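Local coordinates for protein putative aspartate aminotransferase (Thermus thermophilus, PDB 1IUG) that probably transfers amino groups between amino acids such as aspartate and 2-oxo acids, using pyridoxal 5'-phosphate as its cofactor, at residues 3-8 with 327-332; 44-49 with 245-250; 88-93 with 126-131; 138-143 with 158-163; 164-169 with 281-286. All coordinates share one frame; numbering follows the deposited sequence.

Contact 1. Residues 3-8 with 327-332; sequences WLLTPG and GAYDRY
Tyr329 reaches across from 327-332 and sets its phenol among Trp3, Leu4 and Leu5. From CB, a chi1 of -68°, with CG lying opposite the carbonyl carbon, lays the ring alongside strand 3-4. Along one flank Tyr329 CE2 comes 3.8 Å from Trp3 CE3. The planes of the phenol and of the indole six-membered ring differ by only 11°, but their centroids are 6.0 Å apart, so the rings are slid past each other and hardly overlap. On the other flank Tyr329 CE1 lies 3.6 Å from Leu4 O. At the tip, Tyr329 OH donates a hydrogen bond of 2.7 Å to Leu4 O. That oxygen sits near the phenol plane at its edge, whereas the donor stands 43° out of the carbonyl plane and therefore off the lone pairs. Leu5 CD2 also comes up to the hydroxyl, 4.0 Å from Tyr329 OH. A water adds a second link, donating to Thr6 O at 3.0 Å and accepting from Gly327 N at 3.2 Å. Leu4 also packs on His26 of the second subunit, and Leu5 lies near Arg322, predicted to bind substrate. Strand 3-4 runs beside strand 307-311 at the edge of a mixed sheet, the joining of N-terminal strand to C-terminal domain seen in fold-type I aminotransferases.

Contact 2. Residues 44-49 with 245-250; sequences REAFRT and EVLPRL
Leu247 lays its CD2 methyl against the side chain of Glu45, 3.8 Å from Glu45 CB at the root and 3.7 Å from Glu45 OE1 at the carboxylate. Although chi2 of Glu45 is extended (-180°), the carboxylate is rotated (chi3 35°) so that OE1 turns back on the CB side, and one methyl can meet both atoms; the two side chains run obliquely to each other. The other branch, Leu247 CD1, is 4.2 Å from Ala46 CB, so the leucine spreads its methyls over two successive residues of the helix. The segments are nearest in backbone here, with Ala46 CA and Leu247 CA 7.1 Å apart. In the fold this is the C-terminal end of helix 30-47 meeting the short 3-10 turn that leads from helix 233-246 into helix 250-270. Arg48, with positive phi (62°), is the first residue to leave the helix, and its N still bonds to Glu45 O at 3.1 Å. Its chain bends at chi2 and carries the guanidinium near Leu250; the two side chains come from opposite directions, with Arg48 NH2 4.2 Å from Leu250 CD2. The same guanidinium forms a long, weak ion pair with Glu168, while Glu245 makes a salt bridge to Lys15.

Contact 3. Residues 88-93 with 126-131; sequences ERFYEI and LLVHSE. With PO4 (phosphate ion), chain C.
Helix-on-sheet packing in the large, cofactor-binding domain brings Phe90 of helix 85-96 onto Leu126, Leu127 and Val128 of strand 124-128. The axes of helix 88-93 and strand 126-128 approach to 8.7 Å, and their directions differ by 152°, close to antiparallel. Leu126 CB lies over one face of the phenyl ring in a CH-pi contact, 4.1 Å from the ring centroid and 18° off the normal, displaced toward the rim. Its branch continues over the ring, with Leu126 CD1 4.0 Å from Phe90 CD2, and the two side chains cross at about a right angle. The ring edge is turned to the strand backbone: Leu127 O sits in the ring plane, 3.7 Å from Phe90 CE1. Val128 CG2 comes in obliquely at 4.1 Å from Phe90 CD1. Arg89, the preceding residue, leads its bent chain away from the strand, and Arg89 NH2 donates a 2.7 Å hydrogen bond to O3 of a phosphate ion, probably from the crystallisation liquor. That nitrogen also bonds to Thr61. Met64 and Val68 of helix 60-71 pack on Phe90 as well, while Glu92 bonds to Tyr211 of the second subunit. Strand 124-128 itself runs between parallel strands 77-82 and 155-159 of the seven-stranded sheet.

Contact 4. Residues 138-143 with 158-163; sequences ADLPAL and ADMVTS
Apolar contact between Leu140 and two residues, Ala158 and Met160, joins these segments. A single methyl does the touching: Leu140 CD2 lies 3.7 Å from Met160 CE and 4.3 Å from Ala158 CB. Met160 is fully extended beyond CG (chi2 178°, chi3 180°), which carries its terminal methyl across to the leucine, and the side chains meet at a slant. The side-chain hydrogen bonds considered here are local to 158-163. Asp159 OD1 accepts from Val161 N at 2.9 Å with an N-H...O angle of 163°, forming an Asx turn just past the strand, and a weak bond of 3.4 Å runs from Ser163 OG to Met160 O. The Asx turn would help to hold the carboxylate of Asp159 at the strand end, where fold-type I enzymes carry the aspartate that faces the cofactor's pyridine nitrogen. Helix 140-150 forms the crossover between parallel strands 124-128 and 155-159, with Leu140 also resting on Leu127, and strand 178-182 flanks 155-159 on its other edge.

Contact 5. Residues 164-169 with 281-286; sequences LLVGEV and SPAVAA
Neither backbone is regular where Val166 meets Pro282 and Ala283. Segment 164-169 winds as loop, with Leu165 in left-handed helical angles (69°/13°), while Ser281 to Val284 make a type I beta turn that leads into strand 285-288. Val166 CA and Ala283 CA, 6.2 Å apart, are the closest CA pair of the two segments. Within the turn Ser281 OG accepts a weak bond from Ala283 N at 3.3 Å, nearly straight, of the ST-turn type; this hydroxyl is also hydrogen-bonded to Ser130. Across the contact one branch does the work. With CG1 anti to the backbone N and beside the carbonyl carbon (chi1 178°), Val166 pushes that methyl onto the peptide between Pro282 and Ala283, at 3.6 Å from Ala283 N. From there Val166 CG1 also reaches the flanking side chains, lying 3.9 Å from Pro282 CB and 3.9 Å from Ala283 CB. The proline ring in turn rests beside the loop backbone, Pro282 CB being 4.0 Å from Val166 O. At the end of the turn, Val284 packs on Arg322, predicted to bind substrate, and the side chain of Ala283 is about 9 Å from that arginine. A loop of the large domain thus meets the turn that leads into a small-domain strand, an interdomain junction next to the probable substrate site, as expected of a fold-type I aminotransferase.

Contacts 3, 4 and 5 form a chain of neighbours through the middle of the subunit, successive centres about 10 Å apart. Contacts 3 and 4 share the seven-stranded sheet through adjacent strands 124-128 and 155-159 and follow each other in sequence. Contact 5 continues to the five-stranded sheet, which contact 1 also reaches, their centres about 13 Å apart. Contact 1 encloses all the others along the sequence, while contacts 2 and 5 alternate their segments and touch through packing of Ala46 on Leu164 and Val169. Contacts 1 and 3, centres about 25 Å apart on opposite sides of the chain's centre, both touch the second subunit of the dimer. The contacts thus reach both sheets.

Contact 1. Residues 3-8 with 327-332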
# COMPACT_ATOMS: atom_id res chain seq x y z
N TRP A 3 -11.24 19.08 -14.04
CA TRP A 3 -12.27 19.02 -13.02
C TRP A 3 -12.58 17.58 -12.63
O TRP A 3 -13.38 16.90 -13.28
CB TRP A 3 -13.55 19.70 -13.51
CG TRP A 3 -13.41 21.18 -13.74
CD1 TRP A 3 -13.11 21.79 -14.92
CD2 TRP A 3 -13.62 22.22 -12.78
NE1 TRP A 3 -13.12 23.16 -14.76
CE2 TRP A 3 -13.43 23.45 -13.46
CE3 TRP A 3 -13.95 22.25 -11.42
CZ2 TRP A 3 -13.56 24.69 -12.82
CZ3 TRP A 3 -14.08 23.48 -10.78
CH2 TRP A 3 -13.88 24.68 -11.48
N LEU A 4 -11.90 17.10 -11.59
CA LEU A 4 -12.13 15.74 -11.11
C LEU A 4 -13.33 15.79 -10.18
O LEU A 4 -13.29 16.41 -9.11
CB LEU A 4 -10.89 15.23 -10.37
CG LEU A 4 -11.02 13.82 -9.81
CD1 LEU A 4 -11.37 12.85 -10.93
CD2 LEU A 4 -9.72 13.40 -9.15
N LEU A 5 -14.42 15.16 -10.59
CA LEU A 5 -15.65 15.16 -9.80
C LEU A 5 -16.07 13.77 -9.33
O LEU A 5 -17.24 13.53 -9.07
CB LEU A 5 -16.78 15.82 -10.61
CG LEU A 5 -16.51 17.25 -11.10
CD1 LEU A 5 -17.62 17.72 -12.04
CD2 LEU A 5 -16.35 18.20 -9.91
N THR A 6 -15.10 12.88 -9.21
CA THR A 6 -15.35 11.51 -8.76
C THR A 6 -15.16 11.40 -7.26
O THR A 6 -14.35 12.11 -6.67
CB THR A 6 -14.39 10.51 -9.44
OG1 THR A 6 -13.04 10.97 -9.29
CG2 THR A 6 -14.72 10.36 -10.93
N PRO A 7 -15.93 10.51 -6.61
CA PRO A 7 -15.84 10.32 -5.16
C PRO A 7 -14.63 9.47 -4.75
O PRO A 7 -14.75 8.55 -3.95
CB PRO A 7 -17.16 9.61 -4.84
CG PRO A 7 -17.36 8.77 -6.05
CD PRO A 7 -17.03 9.71 -7.18
N GLY A 8 -13.47 9.82 -5.30
CA GLY A 8 -12.25 9.09 -5.00
C GLY A 8 -11.67 8.37 -6.21
O GLY A 8 -12.36 7.55 -6.82
N GLY A 327 -13.40 16.75 -3.16
CA GLY A 327 -12.02 17.19 -3.32
C GLY A 327 -11.76 18.60 -2.82
O GLY A 327 -12.66 19.25 -2.29
N ALA A 328 -10.53 19.08 -2.99
CA ALA A 328 -10.15 20.41 -2.53
C ALA A 328 -10.71 21.54 -3.40
O ALA A 328 -10.01 22.10 -4.24
CB ALA A 328 -8.63 20.52 -2.42
N TYR A 329 -11.99 21.85 -3.19
CA TYR A 329 -12.69 22.90 -3.93
C TYR A 329 -13.26 23.88 -2.94
O TYR A 329 -13.72 23.49 -1.86
CB TYR A 329 -13.86 22.32 -4.72
CG TYR A 329 -13.48 21.43 -5.87
CD1 TYR A 329 -13.69 20.05 -5.81
CD2 TYR A 329 -12.92 21.96 -7.02
CE1 TYR A 329 -13.36 19.22 -6.88
CE2 TYR A 329 -12.58 21.15 -8.10
CZ TYR A 329 -12.81 19.79 -8.02
OH TYR A 329 -12.47 19.00 -9.10
N ASP A 330 -13.26 25.16 -3.30
CA ASP A 330 -13.82 26.16 -2.41
C ASP A 330 -15.26 26.49 -2.80
O ASP A 330 -15.84 25.86 -3.68
CB ASP A 330 -12.93 27.42 -2.31
CG ASP A 330 -12.95 28.28 -3.58
OD1 ASP A 330 -12.29 29.34 -3.54
OD2 ASP A 330 -13.60 27.94 -4.59
N ARG A 331 -15.82 27.47 -2.10
CA ARG A 331 -17.17 27.98 -2.29
C ARG A 331 -17.46 28.32 -3.77
O ARG A 331 -18.45 27.86 -4.35
CB ARG A 331 -17.30 29.24 -1.42
CG ARG A 331 -18.66 29.60 -0.83
CD ARG A 331 -19.72 29.85 -1.87
NE ARG A 331 -20.81 30.70 -1.36
CZ ARG A 331 -21.60 30.40 -0.32
NH1 ARG A 331 -21.42 29.28 0.37
NH2 ARG A 331 -22.60 31.22 -0.01
N TYR A 332 -16.54 29.05 -4.39
CA TYR A 332 -16.72 29.50 -5.76
C TYR A 332 -16.43 28.51 -6.88
O TYR A 332 -17.00 28.62 -7.97
CB TYR A 332 -16.00 30.83 -5.94
CG TYR A 332 -16.43 31.77 -4.83
CD1 TYR A 332 -15.61 32.01 -3.73
CD2 TYR A 332 -17.72 32.30 -4.82
CE1 TYR A 332 -16.06 32.74 -2.64
CE2 TYR A 332 -18.19 33.04 -3.74
CZ TYR A 332 -17.36 33.25 -2.65
OH TYR A 332 -17.82 33.96 -1.57
O HOH W 1 -14.54 14.94 -5.60

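Contact 2. Residues 44-49 with 245-250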
# COMPACT_ATOMS: atom_id res chain seq x y z
N ARG A 44 -6.18 10.56 15.34
CA ARG A 44 -6.76 10.23 16.63
C ARG A 44 -7.88 11.24 16.91
O ARG A 44 -8.99 10.86 17.28
CB ARG A 44 -5.64 10.37 17.66
CG ARG A 44 -5.39 9.18 18.54
CD ARG A 44 -6.56 8.84 19.41
NE ARG A 44 -6.58 9.71 20.59
CZ ARG A 44 -5.52 9.97 21.37
NH1 ARG A 44 -4.33 9.44 21.11
NH2 ARG A 44 -5.66 10.77 22.42
N GLU A 45 -7.57 12.52 16.70
CA GLU A 45 -8.54 13.60 16.90
C GLU A 45 -9.62 13.54 15.83
O GLU A 45 -10.79 13.75 16.11
CB GLU A 45 -7.85 14.96 16.79
CG GLU A 45 -6.87 15.29 17.89
CD GLU A 45 -6.25 16.67 17.70
OE1 GLU A 45 -6.95 17.59 17.21
OE2 GLU A 45 -5.06 16.84 18.05
N ALA A 46 -9.21 13.29 14.59
CA ALA A 46 -10.14 13.20 13.46
C ALA A 46 -11.20 12.12 13.67
O ALA A 46 -12.36 12.33 13.35
CB ALA A 46 -9.37 12.95 12.17
N PHE A 47 -10.79 10.99 14.23
CA PHE A 47 -11.71 9.88 14.49
C PHE A 47 -12.53 10.03 15.77
O PHE A 47 -13.51 9.30 15.97
CB PHE A 47 -10.95 8.55 14.53
CG PHE A 47 -10.80 7.88 13.19
CD1 PHE A 47 -9.56 7.82 12.56
CD2 PHE A 47 -11.90 7.27 12.58
CE1 PHE A 47 -9.42 7.16 11.34
CE2 PHE A 47 -11.76 6.62 11.37
CZ PHE A 47 -10.53 6.56 10.75
N ARG A 48 -12.12 10.95 16.65
CA ARG A 48 -12.82 11.19 17.91
C ARG A 48 -12.76 9.91 18.75
O ARG A 48 -13.79 9.29 19.01
CB ARG A 48 -14.29 11.54 17.66
CG ARG A 48 -14.57 12.81 16.89
CD ARG A 48 -14.04 14.05 17.57
NE ARG A 48 -14.56 15.26 16.93
CZ ARG A 48 -15.84 15.62 16.91
NH1 ARG A 48 -16.77 14.86 17.50
NH2 ARG A 48 -16.20 16.74 16.29
N THR A 49 -11.56 9.50 19.12
CA THR A 49 -11.40 8.30 19.92
C THR A 49 -10.29 8.46 20.95
O THR A 49 -9.40 9.28 20.80
CB THR A 49 -11.11 7.04 19.04
OG1 THR A 49 -10.99 5.88 19.88
CG2 THR A 49 -9.82 7.20 18.25
N GLU A 245 -4.13 21.64 8.95
CA GLU A 245 -4.87 22.81 8.48
C GLU A 245 -6.38 22.69 8.66
O GLU A 245 -7.04 23.66 9.03
CB GLU A 245 -4.55 23.09 7.01
CG GLU A 245 -5.16 24.40 6.51
CD GLU A 245 -4.99 24.61 5.02
OE1 GLU A 245 -6.01 24.52 4.29
OE2 GLU A 245 -3.86 24.88 4.58
N VAL A 246 -6.92 21.50 8.42
CA VAL A 246 -8.36 21.27 8.52
C VAL A 246 -8.94 21.11 9.92
O VAL A 246 -9.98 21.68 10.23
CB VAL A 246 -8.80 20.07 7.63
CG1 VAL A 246 -10.27 19.74 7.87
CG2 VAL A 246 -8.58 20.40 6.17
N LEU A 247 -8.26 20.33 10.77
CA LEU A 247 -8.74 20.07 12.12
C LEU A 247 -9.13 21.29 12.99
O LEU A 247 -10.13 21.24 13.71
CB LEU A 247 -7.76 19.16 12.87
CG LEU A 247 -8.30 17.76 13.21
CD1 LEU A 247 -9.13 17.19 12.07
CD2 LEU A 247 -7.16 16.83 13.55
N PRO A 248 -8.34 22.38 12.94
CA PRO A 248 -8.70 23.55 13.75
C PRO A 248 -9.99 24.22 13.27
O PRO A 248 -10.68 24.89 14.04
CB PRO A 248 -7.50 24.48 13.57
CG PRO A 248 -6.37 23.52 13.32
CD PRO A 248 -7.00 22.56 12.36
N ARG A 249 -10.32 24.01 11.99
CA ARG A 249 -11.52 24.57 11.37
C ARG A 249 -12.44 23.45 10.89
O ARG A 249 -13.15 23.61 9.90
CB ARG A 249 -11.14 25.43 10.16
CG ARG A 249 -10.19 26.59 10.43
CD ARG A 249 -10.77 27.58 11.43
NE ARG A 249 -9.98 28.81 11.48
CZ ARG A 249 -9.86 29.59 12.56
NH1 ARG A 249 -10.48 29.27 13.69
NH2 ARG A 249 -9.12 30.69 12.50
N LEU A 250 -12.45 22.33 11.61
CA LEU A 250 -13.26 21.17 11.23
C LEU A 250 -14.73 21.46 10.94
O LEU A 250 -15.24 21.10 9.88
CB LEU A 250 -13.15 20.06 12.28
CG LEU A 250 -13.86 18.74 11.92
CD1 LEU A 250 -13.27 18.16 10.64
CD2 LEU A 250 -13.74 17.75 13.07

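Contact 3. Residues 88-93 with 126-131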
# COMPACT_ATOMS: atom_id res chain seq x y z
N GLU A 88 -21.56 -4.50 0.35
CA GLU A 88 -21.46 -5.73 -0.33
C GLU A 88 -20.08 -6.14 0.02
O GLU A 88 -19.81 -7.19 0.57
CB GLU A 88 -21.57 -5.63 -1.85
CG GLU A 88 -20.82 -6.73 -2.61
CD GLU A 88 -21.74 -7.82 -3.15
OE1 GLU A 88 -21.71 -8.93 -2.59
OE2 GLU A 88 -22.47 -7.54 -4.12
N ARG A 89 -19.17 -5.26 -0.31
CA ARG A 89 -17.74 -5.45 -0.10
C ARG A 89 -17.34 -6.04 1.26
O ARG A 89 -16.50 -6.94 1.35
CB ARG A 89 -17.05 -4.11 -0.32
CG ARG A 89 -15.79 -4.18 -1.19
CD ARG A 89 -14.52 -4.02 -0.37
NE ARG A 89 -13.55 -3.23 -1.13
CZ ARG A 89 -13.69 -2.79 -2.38
NH1 ARG A 89 -14.79 -3.06 -3.06
NH2 ARG A 89 -12.72 -2.09 -2.95
N PHE A 90 -17.91 -5.54 2.32
CA PHE A 90 -17.65 -6.02 3.64
C PHE A 90 -18.04 -7.51 3.85
O PHE A 90 -17.37 -8.26 4.58
CB PHE A 90 -18.37 -5.11 4.61
CG PHE A 90 -17.52 -4.44 5.62
CD1 PHE A 90 -18.00 -3.31 6.29
CD2 PHE A 90 -16.27 -4.96 5.96
CE1 PHE A 90 -17.25 -2.71 7.26
CE2 PHE A 90 -15.52 -4.35 6.96
CZ PHE A 90 -16.01 -3.22 7.61
N TYR A 91 -19.16 -7.88 3.23
CA TYR A 91 -19.71 -9.22 3.27
C TYR A 91 -18.71 -10.25 2.73
O TYR A 91 -18.45 -11.27 3.37
CB TYR A 91 -21.02 -9.26 2.46
CG TYR A 91 -21.55 -10.65 2.17
CD1 TYR A 91 -22.07 -11.45 3.19
CD2 TYR A 91 -21.52 -11.18 0.87
CE1 TYR A 91 -22.54 -12.74 2.94
CE2 TYR A 91 -22.00 -12.47 0.61
CZ TYR A 91 -22.50 -13.24 1.65
OH TYR A 91 -22.97 -14.52 1.41
N GLU A 92 -18.14 -9.96 1.56
CA GLU A 92 -17.15 -10.84 0.92
C GLU A 92 -15.91 -10.98 1.80
O GLU A 92 -15.36 -12.07 1.92
CB GLU A 92 -16.77 -10.31 -0.46
CG GLU A 92 -17.90 -10.29 -1.48
CD GLU A 92 -17.49 -9.69 -2.82
OE1 GLU A 92 -16.27 -9.60 -3.10
OE2 GLU A 92 -18.38 -9.29 -3.60
N ILE A 93 -15.47 -9.88 2.40
CA ILE A 93 -14.30 -9.90 3.28
C ILE A 93 -14.57 -10.81 4.48
O ILE A 93 -13.69 -11.57 4.91
CB ILE A 93 -13.94 -8.47 3.77
CG1 ILE A 93 -13.33 -7.67 2.62
CG2 ILE A 93 -12.99 -8.52 4.97
CD1 ILE A 93 -13.03 -6.22 2.96
N LEU A 126 -21.15 -5.27 11.05
CA LEU A 126 -20.28 -4.50 10.18
C LEU A 126 -21.16 -3.54 9.40
O LEU A 126 -22.12 -3.96 8.74
CB LEU A 126 -19.50 -5.41 9.23
CG LEU A 126 -18.54 -6.40 9.88
CD1 LEU A 126 -17.89 -7.27 8.80
CD2 LEU A 126 -17.48 -5.65 10.70
N LEU A 127 -20.84 -2.26 9.47
CA LEU A 127 -21.63 -1.24 8.79
C LEU A 127 -20.80 -0.29 7.94
O LEU A 127 -19.65 -0.01 8.25
CB LEU A 127 -22.40 -0.41 9.82
CG LEU A 127 -23.44 -1.10 10.70
CD1 LEU A 127 -23.77 -0.20 11.90
CD2 LEU A 127 -24.70 -1.41 9.90
N VAL A 128 -21.41 0.19 6.86
CA VAL A 128 -20.78 1.16 5.98
C VAL A 128 -21.49 2.48 6.29
O VAL A 128 -22.69 2.62 6.05
CB VAL A 128 -20.92 0.78 4.49
CG1 VAL A 128 -20.39 1.90 3.61
CG2 VAL A 128 -20.14 -0.49 4.20
N HIS A 129 -20.75 3.41 6.87
CA HIS A 129 -21.29 4.72 7.25
C HIS A 129 -21.81 5.49 6.04
O HIS A 129 -22.98 5.87 5.99
CB HIS A 129 -20.22 5.52 7.99
CG HIS A 129 -20.76 6.69 8.75
ND1 HIS A 129 -22.11 6.98 8.81
CD2 HIS A 129 -20.14 7.65 9.48
CE1 HIS A 129 -22.29 8.06 9.54
NE2 HIS A 129 -21.12 8.48 9.96
N SER A 130 -20.94 5.70 5.07
CA SER A 130 -21.30 6.40 3.84
C SER A 130 -21.11 5.43 2.67
O SER A 130 -19.98 5.08 2.32
CB SER A 130 -20.43 7.64 3.68
OG SER A 130 -20.64 8.25 2.42
N GLU A 131 -22.23 4.94 2.14
CA GLU A 131 -22.21 4.00 1.02
C GLU A 131 -22.03 4.83 -0.25
O GLU A 131 -23.00 5.26 -0.88
CB GLU A 131 -23.51 3.18 0.99
CG GLU A 131 -23.61 2.16 -0.15
CD GLU A 131 -22.41 1.22 -0.23
OE1 GLU A 131 -22.36 0.24 0.55
OE2 GLU A 131 -21.53 1.46 -1.08
P PO4 C . -12.95 0.56 -6.08
O1 PO4 C . -11.89 -0.03 -7.02
O2 PO4 C . -14.36 0.29 -6.61
O3 PO4 C . -12.80 0.01 -4.67
O4 PO4 C . -12.72 2.12 -6.07

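Contact 4. Residues 138-143 with 158-163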
# COMPACT_ATOMS: atom_id res chain seq x y z
N ALA A 138 -25.86 5.88 6.49
CA ALA A 138 -26.51 5.06 7.51
C ALA A 138 -26.51 5.78 8.86
O ALA A 138 -25.61 6.58 9.15
CB ALA A 138 -25.79 3.72 7.64
N ASP A 139 -27.53 5.51 9.67
CA ASP A 139 -27.65 6.11 11.00
C ASP A 139 -26.83 5.26 11.96
O ASP A 139 -27.36 4.46 12.73
CB ASP A 139 -29.12 6.13 11.44
CG ASP A 139 -29.38 7.08 12.61
OD1 ASP A 139 -28.42 7.46 13.32
OD2 ASP A 139 -30.56 7.44 12.81
N LEU A 140 -25.52 5.47 11.91
CA LEU A 140 -24.56 4.72 12.72
C LEU A 140 -24.83 4.59 14.22
O LEU A 140 -24.86 3.48 14.74
CB LEU A 140 -23.15 5.28 12.48
CG LEU A 140 -22.02 4.28 12.21
CD1 LEU A 140 -22.40 3.37 11.05
CD2 LEU A 140 -20.75 5.04 11.89
N PRO A 141 -25.04 5.72 14.93
CA PRO A 141 -25.29 5.65 16.37
C PRO A 141 -26.52 4.81 16.73
O PRO A 141 -26.47 4.01 17.66
CB PRO A 141 -25.50 7.12 16.76
CG PRO A 141 -24.70 7.86 15.73
CD PRO A 141 -25.06 7.12 14.48
N ALA A 142 -27.60 5.00 15.98
CA ALA A 142 -28.85 4.28 16.22
C ALA A 142 -28.72 2.79 15.91
O ALA A 142 -29.28 1.96 16.63
CB ALA A 142 -29.98 4.90 15.40
N LEU A 143 -27.99 2.46 14.85
CA LEU A 143 -27.79 1.07 14.48
C LEU A 143 -26.91 0.37 15.51
O LEU A 143 -27.21 -0.74 15.94
CB LEU A 143 -27.15 0.97 13.10
CG LEU A 143 -28.02 1.41 11.93
CD1 LEU A 143 -27.19 1.43 10.66
CD2 LEU A 143 -29.20 0.47 11.78
N ALA A 158 -16.93 -0.32 11.53
CA ALA A 158 -17.49 0.56 10.51
C ALA A 158 -16.55 1.02 9.41
O ALA A 158 -15.35 1.20 9.62
CB ALA A 158 -18.13 1.77 11.16
N ASP A 159 -17.11 1.17 8.21
CA ASP A 159 -16.38 1.65 7.05
C ASP A 159 -16.70 3.14 7.03
O ASP A 159 -17.83 3.53 6.77
CB ASP A 159 -16.92 0.97 5.77
CG ASP A 159 -16.31 1.55 4.48
OD1 ASP A 159 -15.88 2.72 4.44
OD2 ASP A 159 -16.30 0.83 3.47
N MET A 160 -15.70 3.96 7.37
CA MET A 160 -15.86 5.41 7.39
C MET A 160 -14.96 6.04 6.32
O MET A 160 -14.50 7.18 6.48
CB MET A 160 -15.50 5.97 8.77
CG MET A 160 -16.48 5.62 9.89
SD MET A 160 -15.90 6.31 11.46
CE MET A 160 -17.18 5.79 12.56
N VAL A 161 -14.74 5.31 5.23
CA VAL A 161 -13.88 5.80 4.15
C VAL A 161 -14.35 7.11 3.54
O VAL A 161 -13.52 7.97 3.25
CB VAL A 161 -13.65 4.73 3.05
CG1 VAL A 161 -12.80 5.31 1.94
CG2 VAL A 161 -12.93 3.52 3.64
N THR A 162 -15.66 7.27 3.34
CA THR A 162 -16.18 8.52 2.79
C THR A 162 -16.99 9.36 3.79
O THR A 162 -17.84 10.15 3.39
CB THR A 162 -16.98 8.35 1.48
OG1 THR A 162 -18.04 7.41 1.66
CG2 THR A 162 -16.07 7.90 0.35
N SER A 163 -16.76 9.13 5.08
CA SER A 163 -17.43 9.91 6.12
C SER A 163 -16.37 10.70 6.91
O SER A 163 -16.65 11.80 7.39
CB SER A 163 -18.28 9.04 7.04
OG SER A 163 -17.52 8.07 7.73

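Contact 5. Residues 164-169 with 281-286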
# COMPACT_ATOMS: atom_id res chain seq x y z
N LEU A 164 -15.16 10.16 7.00
CA LEU A 164 -14.07 10.83 7.71
C LEU A 164 -13.71 12.14 7.01
O LEU A 164 -13.34 12.13 5.84
CB LEU A 164 -12.83 9.93 7.78
CG LEU A 164 -11.64 10.51 8.57
CD1 LEU A 164 -11.97 10.58 10.05
CD2 LEU A 164 -10.39 9.68 8.35
N LEU A 165 -13.83 13.25 7.74
CA LEU A 165 -13.54 14.60 7.24
C LEU A 165 -14.53 15.09 6.18
O LEU A 165 -14.29 16.08 5.49
CB LEU A 165 -12.11 14.68 6.69
CG LEU A 165 -11.22 15.74 7.34
CD1 LEU A 165 -10.93 15.35 8.78
CD2 LEU A 165 -9.92 15.89 6.56
N VAL A 166 -15.65 14.39 6.07
CA VAL A 166 -16.70 14.74 5.13
C VAL A 166 -17.95 15.06 5.95
O VAL A 166 -18.63 16.05 5.70
CB VAL A 166 -16.98 13.57 4.15
CG1 VAL A 166 -18.11 13.93 3.21
CG2 VAL A 166 -15.73 13.26 3.36
N GLY A 167 -18.19 14.23 6.95
CA GLY A 167 -19.32 14.40 7.85
C GLY A 167 -18.87 14.12 9.27
O GLY A 167 -17.69 13.82 9.51
N GLU A 168 -19.79 14.25 10.22
CA GLU A 168 -19.48 14.01 11.63
C GLU A 168 -19.23 12.53 11.89
O GLU A 168 -19.99 11.67 11.44
CB GLU A 168 -20.64 14.47 12.52
CG GLU A 168 -20.76 15.99 12.67
CD GLU A 168 -19.65 16.60 13.52
OE1 GLU A 168 -19.45 17.83 13.42
OE2 GLU A 168 -19.00 15.86 14.29
N VAL A 169 -18.14 12.25 12.61
CA VAL A 169 -17.78 10.88 12.95
C VAL A 169 -17.20 10.80 14.37
O VAL A 169 -16.71 11.80 14.91
CB VAL A 169 -16.73 10.28 11.96
CG1 VAL A 169 -17.29 10.18 10.55
CG2 VAL A 169 -15.44 11.10 11.98
N SER A 281 -25.59 11.44 2.09
CA SER A 281 -24.22 11.53 2.55
C SER A 281 -23.62 12.74 1.84
O SER A 281 -23.88 12.95 0.65
CB SER A 281 -23.44 10.28 2.16
OG SER A 281 -22.06 10.45 2.40
N PRO A 282 -22.82 13.55 2.55
CA PRO A 282 -22.20 14.74 1.95
C PRO A 282 -21.04 14.39 1.00
O PRO A 282 -20.47 15.28 0.38
CB PRO A 282 -21.68 15.51 3.17
CG PRO A 282 -22.41 14.90 4.36
CD PRO A 282 -22.51 13.46 3.99
N ALA A 283 -20.70 13.11 0.91
CA ALA A 283 -19.58 12.66 0.08
C ALA A 283 -19.83 12.60 -1.43
O ALA A 283 -18.88 12.70 -2.21
CB ALA A 283 -19.09 11.30 0.56
N VAL A 284 -21.08 12.44 -1.83
CA VAL A 284 -21.39 12.33 -3.25
C VAL A 284 -22.87 12.57 -3.53
O VAL A 284 -23.71 12.43 -2.63
CB VAL A 284 -20.99 10.90 -3.76
CG1 VAL A 284 -21.72 9.83 -2.96
CG2 VAL A 284 -21.26 10.74 -5.25
N ALA A 285 -23.18 13.02 -4.74
CA ALA A 285 -24.55 13.26 -5.18
C ALA A 285 -24.86 12.23 -6.27
O ALA A 285 -24.24 12.23 -7.34
CB ALA A 285 -24.71 14.68 -5.72
N ALA A 286 -25.80 11.33 -5.98
CA ALA A 286 -26.17 10.28 -6.93
C ALA A 286 -27.53 10.56 -7.56
O ALA A 286 -28.50 10.87 -6.86
CB ALA A 286 -26.17 8.92 -6.24